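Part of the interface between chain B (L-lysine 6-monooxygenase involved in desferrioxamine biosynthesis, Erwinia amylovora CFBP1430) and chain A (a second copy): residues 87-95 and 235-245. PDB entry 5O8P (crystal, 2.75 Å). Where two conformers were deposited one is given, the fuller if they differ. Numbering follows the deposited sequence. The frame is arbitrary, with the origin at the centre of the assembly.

Chain B 87-95: LYSFYIRED
Chain A 235-245: EYTKLTLEMTS

A recurring principle of protein interfaces is that one apolar side chain can sit at the centre of a contact while the side chains of polar residues contribute much of the buried area and find partners for their polar ends, and the contact between these two copies of the lysine monooxygenase illustrates it. Chain B contributes a regular helix, 87-93, and chain A an irregular stretch with a weakly bonded helix at about 238-241 and a type I turn from Leu A241 to Thr A244. Together they bury 428 Å². The register is set by Ile B92 against Lys A238 (CA to CA 6.1 Å) and, one helical turn earlier, Tyr B88 against Ser A245 (CA to CA 8.1 Å).

Ile B92 (chi1 m, chi2 t) has the largest covered area. Its CG2 lies 3.7 Å from Lys A238 CB and 4.1 Å from Leu A241 CB, while its CD1 reaches to 4.1 Å from Glu A242 CA, so the branched side chain reaches Lys A238, Leu A241 and Glu A242 at once.

Polar contacts flank this apolar one at both ends. A helix leaves its last carbonyls without intrahelical donors, and Lys A238, with chi1 m and the rest of the chain extended in t, supplies one: NZ donates to Arg B93 O at 2.8 Å, its methylenes passing Ile B92 on the way (CE to Ile B92 O, 3.4 Å). NZ is also bonded elsewhere in the structure. Glu B94, the first residue past the helix, has phi/psi 52/55, and its CA-to-CB bond points toward the chain A stretch; chi1 and chi2 are t, and its OE1 accepts from Tyr A236 OH at 2.9 Å, near the plane of that ring.

Tyr B88, chi1 -151°, extends its hydroxyl into the turn, where OH and Thr A244 OG1 share a 2.7 Å hydrogen bond of undecided direction. Within the turn Thr A244 N donates to Leu A241 O (2.9 Å), and just beyond it Ser A245 OG donates back to Glu A242 O (2.6 Å).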

# COMPACT_ATOMS: atom_id res chain seq x y z
N LEU B 87 14.07 20.31 4.34
CA LEU B 87 13.66 19.22 5.22
C LEU B 87 12.15 19.10 5.26
O LEU B 87 11.63 17.99 5.37
CB LEU B 87 14.22 19.39 6.63
CG LEU B 87 13.80 18.37 7.70
CD1 LEU B 87 14.19 16.94 7.35
CD2 LEU B 87 14.42 18.76 9.04
N TYR B 88 11.43 20.22 5.16
CA TYR B 88 9.98 20.16 5.21
C TYR B 88 9.42 19.49 3.97
O TYR B 88 8.39 18.81 4.03
CB TYR B 88 9.35 21.54 5.43
CG TYR B 88 8.04 21.41 6.15
CD1 TYR B 88 7.99 21.36 7.54
CD2 TYR B 88 6.84 21.27 5.44
CE1 TYR B 88 6.78 21.19 8.21
CE2 TYR B 88 5.62 21.09 6.10
CZ TYR B 88 5.60 21.05 7.49
OH TYR B 88 4.41 20.89 8.16
N SER B 89 10.09 19.67 2.84
CA SER B 89 9.68 19.00 1.61
C SER B 89 9.87 17.50 1.74
O SER B 89 9.00 16.73 1.36
CB SER B 89 10.46 19.51 0.42
OG SER B 89 10.01 18.84 -0.74
N PHE B 90 11.01 17.10 2.27
CA PHE B 90 11.30 15.69 2.55
C PHE B 90 10.29 15.05 3.53
O PHE B 90 9.97 13.85 3.41
CB PHE B 90 12.72 15.56 3.11
CG PHE B 90 13.15 14.16 3.33
CD1 PHE B 90 13.50 13.36 2.27
CD2 PHE B 90 13.17 13.62 4.61
CE1 PHE B 90 13.89 12.04 2.46
CE2 PHE B 90 13.55 12.30 4.81
CZ PHE B 90 13.91 11.51 3.74
N TYR B 91 9.80 15.86 4.48
CA TYR B 91 8.79 15.48 5.45
C TYR B 91 7.46 15.22 4.77
O TYR B 91 6.83 14.19 5.01
CB TYR B 91 8.67 16.57 6.54
CG TYR B 91 7.48 16.53 7.51
CD1 TYR B 91 7.56 15.84 8.71
CD2 TYR B 91 6.32 17.24 7.24
CE1 TYR B 91 6.49 15.81 9.61
CE2 TYR B 91 5.25 17.24 8.13
CZ TYR B 91 5.33 16.52 9.32
OH TYR B 91 4.28 16.50 10.21
N ILE B 92 7.06 16.14 3.90
CA ILE B 92 5.87 15.97 3.04
C ILE B 92 6.00 14.77 2.10
O ILE B 92 5.06 14.03 1.91
CB ILE B 92 5.59 17.25 2.22
CG1 ILE B 92 5.19 18.40 3.16
CG2 ILE B 92 4.51 17.03 1.16
CD1 ILE B 92 5.26 19.78 2.53
N ARG B 93 7.17 14.58 1.50
CA ARG B 93 7.40 13.41 0.64
C ARG B 93 7.07 12.10 1.40
O ARG B 93 6.42 11.22 0.85
CB ARG B 93 8.85 13.39 0.13
CG ARG B 93 9.13 12.40 -0.98
CD ARG B 93 10.61 12.39 -1.33
NE ARG B 93 11.05 11.14 -1.93
CZ ARG B 93 10.78 10.75 -3.19
NH1 ARG B 93 10.07 11.50 -4.02
NH2 ARG B 93 11.24 9.57 -3.61
N GLU B 94 7.51 12.00 2.66
CA GLU B 94 7.18 10.87 3.52
C GLU B 94 7.50 9.53 2.82
O GLU B 94 6.65 8.67 2.66
CB GLU B 94 5.71 10.95 3.94
CG GLU B 94 5.29 10.04 5.09
CD GLU B 94 3.82 10.19 5.43
OE1 GLU B 94 3.44 11.29 5.90
OE2 GLU B 94 3.06 9.22 5.22
N ASP B 95 8.75 9.41 2.40
CA ASP B 95 9.22 8.23 1.70
C ASP B 95 10.53 7.85 2.35
O ASP B 95 11.47 8.66 2.42
CB ASP B 95 9.42 8.61 0.23
CG ASP B 95 9.72 7.41 -0.68
OD1 ASP B 95 10.20 6.35 -0.22
OD2 ASP B 95 9.51 7.56 -1.91
N GLU A 235 -7.19 15.11 5.34
CA GLU A 235 -6.60 15.28 4.00
C GLU A 235 -5.07 15.22 4.08
O GLU A 235 -4.44 16.08 4.69
CB GLU A 235 -7.07 16.58 3.32
CG GLU A 235 -6.88 16.59 1.81
CD GLU A 235 -7.64 17.68 1.08
OE1 GLU A 235 -8.83 17.93 1.41
OE2 GLU A 235 -7.08 18.29 0.15
N TYR A 236 -4.49 14.20 3.46
CA TYR A 236 -3.06 13.92 3.54
C TYR A 236 -2.33 13.94 2.18
O TYR A 236 -1.17 13.54 2.10
CB TYR A 236 -2.89 12.58 4.26
CG TYR A 236 -1.72 12.57 5.19
CD1 TYR A 236 -1.61 13.51 6.21
CD2 TYR A 236 -0.70 11.64 5.04
CE1 TYR A 236 -0.53 13.51 7.05
CE2 TYR A 236 0.37 11.63 5.87
CZ TYR A 236 0.45 12.57 6.86
OH TYR A 236 1.52 12.56 7.67
N THR A 237 -3.01 14.42 1.13
CA THR A 237 -2.42 14.48 -0.19
C THR A 237 -1.39 15.61 -0.19
O THR A 237 -1.62 16.67 0.40
CB THR A 237 -3.49 14.72 -1.27
OG1 THR A 237 -4.34 15.79 -0.88
CG2 THR A 237 -4.33 13.45 -1.46
N LYS A 238 -0.25 15.36 -0.84
CA LYS A 238 0.96 16.12 -0.57
C LYS A 238 0.92 17.56 -1.02
O LYS A 238 1.57 18.41 -0.41
CB LYS A 238 2.17 15.40 -1.15
CG LYS A 238 2.45 14.10 -0.43
CD LYS A 238 3.32 13.18 -1.25
CE LYS A 238 3.68 11.96 -0.45
NZ LYS A 238 4.54 11.08 -1.28
N LEU A 239 0.17 17.86 -2.09
CA LEU A 239 -0.01 19.24 -2.50
C LEU A 239 -0.79 20.05 -1.46
O LEU A 239 -0.49 21.23 -1.29
CB LEU A 239 -0.69 19.35 -3.87
CG LEU A 239 0.19 19.12 -5.11
CD1 LEU A 239 -0.66 19.31 -6.36
CD2 LEU A 239 1.40 20.05 -5.16
N THR A 240 -1.75 19.44 -0.77
CA THR A 240 -2.45 20.11 0.34
C THR A 240 -1.57 20.24 1.60
O THR A 240 -1.65 21.25 2.30
CB THR A 240 -3.78 19.42 0.71
OG1 THR A 240 -4.66 19.41 -0.42
CG2 THR A 240 -4.49 20.15 1.85
N LEU A 241 -0.72 19.24 1.87
CA LEU A 241 0.22 19.33 3.00
C LEU A 241 1.17 20.55 2.90
O LEU A 241 1.63 21.06 3.92
CB LEU A 241 1.05 18.05 3.17
CG LEU A 241 0.32 16.73 3.45
CD1 LEU A 241 1.31 15.58 3.65
CD2 LEU A 241 -0.58 16.83 4.66
N GLU A 242 1.45 21.03 1.68
CA GLU A 242 2.20 22.29 1.48
C GLU A 242 1.52 23.52 2.08
O GLU A 242 2.16 24.56 2.21
CB GLU A 242 2.41 22.58 -0.01
CG GLU A 242 3.35 21.64 -0.73
CD GLU A 242 3.99 22.28 -1.96
OE1 GLU A 242 3.27 22.97 -2.74
OE2 GLU A 242 5.21 22.08 -2.16
N MET A 243 0.24 23.44 2.41
CA MET A 243 -0.41 24.53 3.11
C MET A 243 -0.01 24.59 4.58
O MET A 243 -0.23 25.62 5.20
CB MET A 243 -1.93 24.43 3.00
CG MET A 243 -2.50 24.53 1.59
SD MET A 243 -4.28 24.23 1.64
CE MET A 243 -4.91 25.84 2.16
N THR A 244 0.53 23.51 5.14
CA THR A 244 1.08 23.54 6.51
C THR A 244 2.54 23.94 6.37
O THR A 244 3.45 23.12 6.47
CB THR A 244 0.94 22.19 7.29
OG1 THR A 244 2.00 21.30 6.94
CG2 THR A 244 -0.37 21.48 7.01
N SER A 245 2.75 25.21 6.09
CA SER A 245 4.08 25.68 5.74
C SER A 245 4.22 27.15 6.11
O SER A 245 3.23 27.89 6.14
CB SER A 245 4.32 25.52 4.25
OG SER A 245 3.44 26.37 3.53